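PDB 2OI8: putative regulatory protein SCO4313 from Streptomyces coelicolor, which probably binds cis-regulatory DNA and regulates transcription as a member of the TetR family of helix-turn-helix regulators. Local coordinates for residues Arg80-Ser85 / Ala90-Ala95; Trp26-Thr31 / Ala36-Ala41. All coordinates share one frame; numbering follows the deposited sequence.

In the fold
Read from the N terminus, the chain makes helix 14-32, turns, and enters helix 39-45; contact 2 (26-31 with 36-41) closes that short loop and joins the first helix of the probable DNA-binding head to the start of the predicted helix-turn-helix. After helix 50-54 the long helix 60-84 runs from the head, where it covers part of contact 2, to its far end, where contact 1 (80-85 with 90-95) closes a second short loop into helix 89-102. The two contacts follow in series and neither nest nor cross. Their centres lie about 32 Å apart, on opposite sides of the chain's centre, with helix 60-84 as the common element between head and C-terminal helical body.

Contact 1: residues Arg80-Ser85 / Ala90-Ala95; sequences RAAAAS and AGLAHA
Ala82 of helix 60-84 meets Leu92 and Ala95 of helix 89-102, an example of how alanine methyls fill the space between two packed helices. The helical segments run nearly antiparallel, at 155° between their directions, and their axes come within 8.9 Å. At the tight part, Ala82 CB faces helix 89-102 and has Leu92 CD1 at 3.4 Å and Ala95 CB at 3.9 Å, one methyl meeting two partners that lie about one helical turn apart. Gly91 offers backbone alone here, its O 4.2 Å from Ala82 CB. Leu92 CB does not itself aim at helix 60-84; with chi1 at -98° and chi2 also off the staggered values, the branch nevertheless brings CD1 over to Ala82. That same methyl also lies 4.3 Å from Ala83 CB, so it bridges two successive alanines.

The inner flank continues into the body of the protein: Leu92 also touches Phe179 and Ala138, and Ala83 touches Val134. The contact is looser and more open to solvent toward exposed Ser85, just past the helix end, which turns its OG back to Ala82 O at 3.1 Å, a hydrogen bond whose donor sits off the carbonyl plane. Arg80 leads away from helix 89-102 and pairs with Asp77 of its own helix.

No hydrogen bond or salt bridge crosses between the two segments. Their association is therefore carried by methyl packing, and the spacing here probably rests mainly on the fit of those methyls, with a weak bond from Ser78 to Ala95 O alongside.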
ATOM      1  N   ARG A  80       8.203  18.220   8.732  1.00 15.52           N
ATOM      2  CA  ARG A  80       8.528  19.310   9.622  1.00 15.71           C
ATOM      3  C   ARG A  80       9.209  20.443   8.867  1.00 15.32           C
ATOM      4  O   ARG A  80       8.811  21.606   9.005  1.00 15.14           O
ATOM      5  CB  ARG A  80       9.352  18.833  10.815  1.00 15.75           C
ATOM      6  CG  ARG A  80       8.449  18.394  11.982  1.00 17.11           C
ATOM      7  CD  ARG A  80       9.189  18.240  13.317  1.00 17.04           C
ATOM      8  NE  ARG A  80       9.552  16.846  13.574  1.00 19.87           N
ATOM      9  CZ  ARG A  80      10.750  16.316  13.340  1.00 21.33           C
ATOM     10  NH1 ARG A  80      11.746  17.062  12.844  1.00 21.49           N
ATOM     11  NH2 ARG A  80      10.953  15.030  13.612  1.00 21.95           N
ATOM     12  N   ALA A  81      10.200  20.098   8.044  1.00 15.07           N
ATOM     13  CA  ALA A  81      10.945  21.087   7.261  1.00 14.56           C
ATOM     14  C   ALA A  81      10.006  21.916   6.381  1.00 14.63           C
ATOM     15  O   ALA A  81      10.188  23.130   6.218  1.00 15.01           O
ATOM     16  CB  ALA A  81      12.002  20.415   6.430  1.00 13.95           C
ATOM     17  N   ALA A  82       8.984  21.261   5.840  1.00 14.80           N
ATOM     18  CA  ALA A  82       7.987  21.932   5.004  1.00 14.68           C
ATOM     19  C   ALA A  82       7.129  22.946   5.792  1.00 14.71           C
ATOM     20  O   ALA A  82       6.916  24.073   5.332  1.00 15.73           O
ATOM     21  CB  ALA A  82       7.133  20.905   4.276  1.00 14.26           C
ATOM     22  N   ALA A  83       6.677  22.574   6.990  1.00 14.40           N
ATOM     23  CA  ALA A  83       5.860  23.467   7.811  1.00 14.26           C
ATOM     24  C   ALA A  83       6.725  24.588   8.401  1.00 14.35           C
ATOM     25  O   ALA A  83       6.286  25.738   8.532  1.00 13.61           O
ATOM     26  CB  ALA A  83       5.145  22.687   8.902  1.00 13.83           C
ATOM     27  N   ALA A  84       7.964  24.225   8.731  1.00 14.83           N
ATOM     28  CA  ALA A  84       8.957  25.143   9.248  1.00 15.21           C
ATOM     29  C   ALA A  84       9.353  26.199   8.208  1.00 15.97           C
ATOM     30  O   ALA A  84       9.758  27.304   8.583  1.00 16.11           O
ATOM     31  CB  ALA A  84      10.175  24.378   9.735  1.00 14.97           C
ATOM     32  N   SER A  85       9.230  25.876   6.916  1.00 16.36           N
ATOM     33  CA  SER A  85       9.444  26.873   5.855  1.00 17.09           C
ATOM     34  C   SER A  85       8.149  27.592   5.467  1.00 17.58           C
ATOM     35  O   SER A  85       8.060  28.167   4.380  1.00 17.38           O
ATOM     36  CB  SER A  85      10.028  26.227   4.597  1.00 17.37           C
ATOM     37  OG  SER A  85       8.980  25.708   3.766  1.00 17.27           O
ATOM     38  N   ALA A  90      -0.378  22.135   0.335  1.00 19.43           N
ATOM     39  CA  ALA A  90       0.281  21.871  -0.939  1.00 18.30           C
ATOM     40  C   ALA A  90       1.744  21.508  -0.693  1.00 17.42           C
ATOM     41  O   ALA A  90       2.197  20.460  -1.128  1.00 17.63           O
ATOM     42  CB  ALA A  90       0.158  23.071  -1.877  1.00 18.24           C
ATOM     43  N   GLY A  91       2.460  22.343   0.052  1.00 16.26           N
ATOM     44  CA  GLY A  91       3.888  22.137   0.267  1.00 15.24           C
ATOM     45  C   GLY A  91       4.141  20.836   0.986  1.00 14.80           C
ATOM     46  O   GLY A  91       5.105  20.117   0.683  1.00 15.43           O
ATOM     47  N   LEU A  92       3.250  20.540   1.932  1.00 13.65           N
ATOM     48  CA  LEU A  92       3.306  19.332   2.735  1.00 12.41           C
ATOM     49  C   LEU A  92       3.071  18.087   1.875  1.00 11.98           C
ATOM     50  O   LEU A  92       3.798  17.113   1.985  1.00 11.58           O
ATOM     51  CB  LEU A  92       2.276  19.434   3.855  1.00 12.25           C
ATOM     52  CG  LEU A  92       2.675  19.882   5.266  1.00 11.11           C
ATOM     53  CD1 LEU A  92       3.857  20.805   5.313  1.00  9.22           C
ATOM     54  CD2 LEU A  92       1.483  20.504   5.938  1.00  9.79           C
ATOM     55  N   ALA A  93       2.061  18.146   1.013  1.00 11.61           N
ATOM     56  CA  ALA A  93       1.796  17.116   0.033  1.00 11.76           C
ATOM     57  C   ALA A  93       3.029  16.839  -0.852  1.00 12.28           C
ATOM     58  O   ALA A  93       3.382  15.679  -1.106  1.00 12.96           O
ATOM     59  CB  ALA A  93       0.611  17.508  -0.805  1.00 11.47           C
ATOM     60  N   HIS A  94       3.702  17.889  -1.293  1.00 12.23           N
ATOM     61  CA  HIS A  94       4.895  17.717  -2.111  1.00 12.64           C
ATOM     62  C   HIS A  94       6.092  17.166  -1.362  1.00 12.30           C
ATOM     63  O   HIS A  94       6.901  16.437  -1.934  1.00 12.65           O
ATOM     64  CB  HIS A  94       5.257  19.030  -2.781  1.00 12.59           C
ATOM     65  CG  HIS A  94       4.335  19.378  -3.898  1.00 14.81           C
ATOM     66  ND1 HIS A  94       4.159  18.552  -4.989  1.00 15.50           N
ATOM     67  CD2 HIS A  94       3.512  20.438  -4.083  1.00 16.64           C
ATOM     68  CE1 HIS A  94       3.269  19.093  -5.799  1.00 18.19           C
ATOM     69  NE2 HIS A  94       2.865  20.242  -5.279  1.00 18.07           N
ATOM     70  N   ALA A  95       6.206  17.533  -0.091  1.00 11.84           N
ATOM     71  CA  ALA A  95       7.215  16.954   0.795  1.00 11.82           C
ATOM     72  C   ALA A  95       6.995  15.424   0.878  1.00 11.32           C
ATOM     73  O   ALA A  95       7.930  14.614   0.712  1.00 11.03           O
ATOM     74  CB  ALA A  95       7.110  17.586   2.179  1.00 11.36           C
TER

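Contact 2: residues Trp26-Thr31 / Ala36-Ala41; sequences WEQIAT and ALSLNA
Gln28 sends CG out anti to its own carbonyl carbon (chi1 -76°) and continues extended (chi2 -166°), a course that carries its amide from helix 14-32 over to the backbone of Ser38. Leu37 supplies the matching torsion, with CG opposite its backbone N (chi1 165°), and its two methyls divide the work. CD2 approaches Ile29 CG1 at 4.0 Å, the two branched chains crossing at a slant, while CD1 lies 4.1 Å from Gln28 CB. Leu67 and Ile64 of helix 60-84 touch Ile29 and Leu37 respectively, continuing this apolar patch onto that helix.

On the polar side, the Gln28 amide lies over the entry to helix 39-45, beside Ala41 CB. Ser38 is the N-cap of that helix, its OG accepting a weak bond from Ala41 N at 3.4 Å. With an alanine here in place of Gln28, the amide and the CG that bears it are gone, and a gap would probably open beside Ser38 and Ala41.

The contact thus illustrates a divided interface: branched aliphatic packing joins helix 14-32 to the loop on one side, and on the other a polar amide is set against the backbone of Ser38, at the N-terminal end of the first helix of the predicted helix-turn-helix.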
ATOM      1  N   TRP A  26      18.823  -2.915   4.819  1.00 15.74           N
ATOM      2  CA  TRP A  26      18.069  -2.447   3.671  1.00 15.47           C
ATOM      3  C   TRP A  26      18.392  -3.286   2.427  1.00 15.84           C
ATOM      4  O   TRP A  26      17.463  -3.707   1.729  1.00 16.07           O
ATOM      5  CB  TRP A  26      18.255  -0.943   3.438  1.00 14.63           C
ATOM      6  CG  TRP A  26      17.619  -0.122   4.536  1.00 15.20           C
ATOM      7  CD1 TRP A  26      18.260   0.525   5.573  1.00 15.18           C
ATOM      8  CD2 TRP A  26      16.208   0.119   4.732  1.00 15.05           C
ATOM      9  NE1 TRP A  26      17.333   1.159   6.386  1.00 14.96           N
ATOM     10  CE2 TRP A  26      16.076   0.926   5.894  1.00 13.87           C
ATOM     11  CE3 TRP A  26      15.048  -0.257   4.031  1.00 14.04           C
ATOM     12  CZ2 TRP A  26      14.838   1.350   6.368  1.00 13.76           C
ATOM     13  CZ3 TRP A  26      13.824   0.164   4.509  1.00 14.08           C
ATOM     14  CH2 TRP A  26      13.729   0.962   5.662  1.00 13.78           C
ATOM     15  N   GLU A  27      19.679  -3.565   2.176  1.00 15.98           N
ATOM     16  CA  GLU A  27      20.096  -4.377   1.011  1.00 16.56           C
ATOM     17  C   GLU A  27      19.317  -5.693   0.976  1.00 16.29           C
ATOM     18  O   GLU A  27      18.669  -6.014  -0.037  1.00 16.02           O
ATOM     19  CB  GLU A  27      21.609  -4.665   1.000  1.00 16.31           C
ATOM     20  CG  GLU A  27      22.488  -3.515   0.542  1.00 17.77           C
ATOM     21  CD  GLU A  27      24.011  -3.763   0.762  1.00 18.32           C
ATOM     22  OE1 GLU A  27      24.437  -4.468   1.727  1.00 20.81           O
ATOM     23  OE2 GLU A  27      24.791  -3.226  -0.045  1.00 19.26           O
ATOM     24  N   GLN A  28      19.366  -6.433   2.093  1.00 16.15           N
ATOM     25  CA  GLN A  28      18.620  -7.694   2.244  1.00 15.97           C
ATOM     26  C   GLN A  28      17.121  -7.516   2.071  1.00 15.49           C
ATOM     27  O   GLN A  28      16.456  -8.400   1.534  1.00 15.55           O
ATOM     28  CB  GLN A  28      18.880  -8.346   3.602  1.00 15.84           C
ATOM     29  CG  GLN A  28      20.212  -9.040   3.745  1.00 17.24           C
ATOM     30  CD  GLN A  28      20.261  -9.929   4.971  1.00 18.69           C
ATOM     31  OE1 GLN A  28      21.270  -9.988   5.676  1.00 18.82           O
ATOM     32  NE2 GLN A  28      19.160 -10.623   5.233  1.00 19.90           N
ATOM     33  N   ILE A  29      16.586  -6.400   2.563  1.00 15.25           N
ATOM     34  CA  ILE A  29      15.160  -6.101   2.388  1.00 15.37           C
ATOM     35  C   ILE A  29      14.924  -5.887   0.896  1.00 15.88           C
ATOM     36  O   ILE A  29      14.092  -6.562   0.289  1.00 15.48           O
ATOM     37  CB  ILE A  29      14.700  -4.855   3.202  1.00 15.05           C
ATOM     38  CG1 ILE A  29      14.807  -5.150   4.697  1.00 13.66           C
ATOM     39  CG2 ILE A  29      13.262  -4.426   2.816  1.00 14.58           C
ATOM     40  CD1 ILE A  29      14.150  -4.058   5.542  1.00 13.80           C
ATOM     41  N   ALA A  30      15.698  -4.966   0.315  1.00 16.51           N
ATOM     42  CA  ALA A  30      15.619  -4.667  -1.109  1.00 17.23           C
ATOM     43  C   ALA A  30      15.619  -5.946  -1.934  1.00 17.71           C
ATOM     44  O   ALA A  30      14.664  -6.211  -2.670  1.00 18.49           O
ATOM     45  CB  ALA A  30      16.755  -3.743  -1.533  1.00 16.77           C
ATOM     46  N   THR A  31      16.656  -6.758  -1.775  1.00 18.15           N
ATOM     47  CA  THR A  31      16.829  -7.928  -2.626  1.00 18.64           C
ATOM     48  C   THR A  31      15.951  -9.116  -2.236  1.00 19.19           C
ATOM     49  O   THR A  31      15.365  -9.740  -3.098  1.00 19.30           O
ATOM     50  CB  THR A  31      18.336  -8.337  -2.809  1.00 18.71           C
ATOM     51  OG1 THR A  31      19.087  -8.021  -1.631  1.00 17.49           O
ATOM     52  CG2 THR A  31      18.964  -7.596  -4.000  1.00 18.58           C
ATOM     53  N   ALA A  36      12.465 -12.466   5.298  1.00 28.14           N
ATOM     54  CA  ALA A  36      13.644 -13.198   4.848  1.00 27.75           C
ATOM     55  C   ALA A  36      14.878 -12.542   5.445  1.00 27.43           C
ATOM     56  O   ALA A  36      15.966 -13.116   5.423  1.00 28.11           O
ATOM     57  CB  ALA A  36      13.727 -13.207   3.333  1.00 27.80           C
ATOM     58  N   LEU A  37      14.700 -11.337   5.981  1.00 26.83           N
ATOM     59  CA  LEU A  37      15.794 -10.564   6.586  1.00 26.10           C
ATOM     60  C   LEU A  37      16.425 -11.259   7.803  1.00 25.37           C
ATOM     61  O   LEU A  37      15.729 -11.594   8.755  1.00 25.66           O
ATOM     62  CB  LEU A  37      15.261  -9.181   6.968  1.00 26.31           C
ATOM     63  CG  LEU A  37      16.030  -8.262   7.914  1.00 26.01           C
ATOM     64  CD1 LEU A  37      17.417  -7.895   7.364  1.00 26.93           C
ATOM     65  CD2 LEU A  37      15.198  -7.025   8.158  1.00 25.75           C
ATOM     66  N   SER A  38      17.742 -11.458   7.780  1.00 24.54           N
ATOM     67  CA  SER A  38      18.408 -12.250   8.825  1.00 23.38           C
ATOM     68  C   SER A  38      19.752 -11.709   9.327  1.00 22.62           C
ATOM     69  O   SER A  38      20.673 -11.482   8.548  1.00 22.78           O
ATOM     70  CB  SER A  38      18.595 -13.694   8.352  1.00 23.38           C
ATOM     71  OG  SER A  38      19.692 -13.801   7.464  1.00 21.98           O
ATOM     72  N   LEU A  39      19.859 -11.555  10.642  1.00 21.71           N
ATOM     73  CA  LEU A  39      21.082 -11.109  11.294  1.00 21.18           C
ATOM     74  C   LEU A  39      22.300 -11.970  10.977  1.00 21.49           C
ATOM     75  O   LEU A  39      23.434 -11.486  11.024  1.00 21.28           O
ATOM     76  CB  LEU A  39      20.888 -11.025  12.800  1.00 20.63           C
ATOM     77  CG  LEU A  39      20.028  -9.867  13.294  1.00 19.71           C
ATOM     78  CD1 LEU A  39      19.761 -10.019  14.771  1.00 18.96           C
ATOM     79  CD2 LEU A  39      20.734  -8.561  13.045  1.00 21.47           C
ATOM     80  N   ASN A  40      22.069 -13.234  10.646  1.00 21.46           N
ATOM     81  CA  ASN A  40      23.161 -14.128  10.284  1.00 21.54           C
ATOM     82  C   ASN A  40      23.810 -13.850   8.945  1.00 21.46           C
ATOM     83  O   ASN A  40      25.024 -14.025   8.803  1.00 21.20           O
ATOM     84  CB  ASN A  40      22.699 -15.564  10.311  1.00 21.74           C
ATOM     85  CG  ASN A  40      22.961 -16.223  11.632  1.00 22.87           C
ATOM     86  OD1 ASN A  40      22.628 -17.391  11.814  1.00 25.76           O
ATOM     87  ND2 ASN A  40      23.570 -15.492  12.566  1.00 23.82           N
ATOM     88  N   ALA A  41      23.001 -13.449   7.968  1.00 21.28           N
ATOM     89  CA  ALA A  41      23.510 -13.071   6.663  1.00 21.81           C
ATOM     90  C   ALA A  41      24.306 -11.766   6.774  1.00 22.47           C
ATOM     91  O   ALA A  41      25.363 -11.618   6.154  1.00 22.58           O
ATOM     92  CB  ALA A  41      22.381 -12.927   5.675  1.00 21.57           C
TER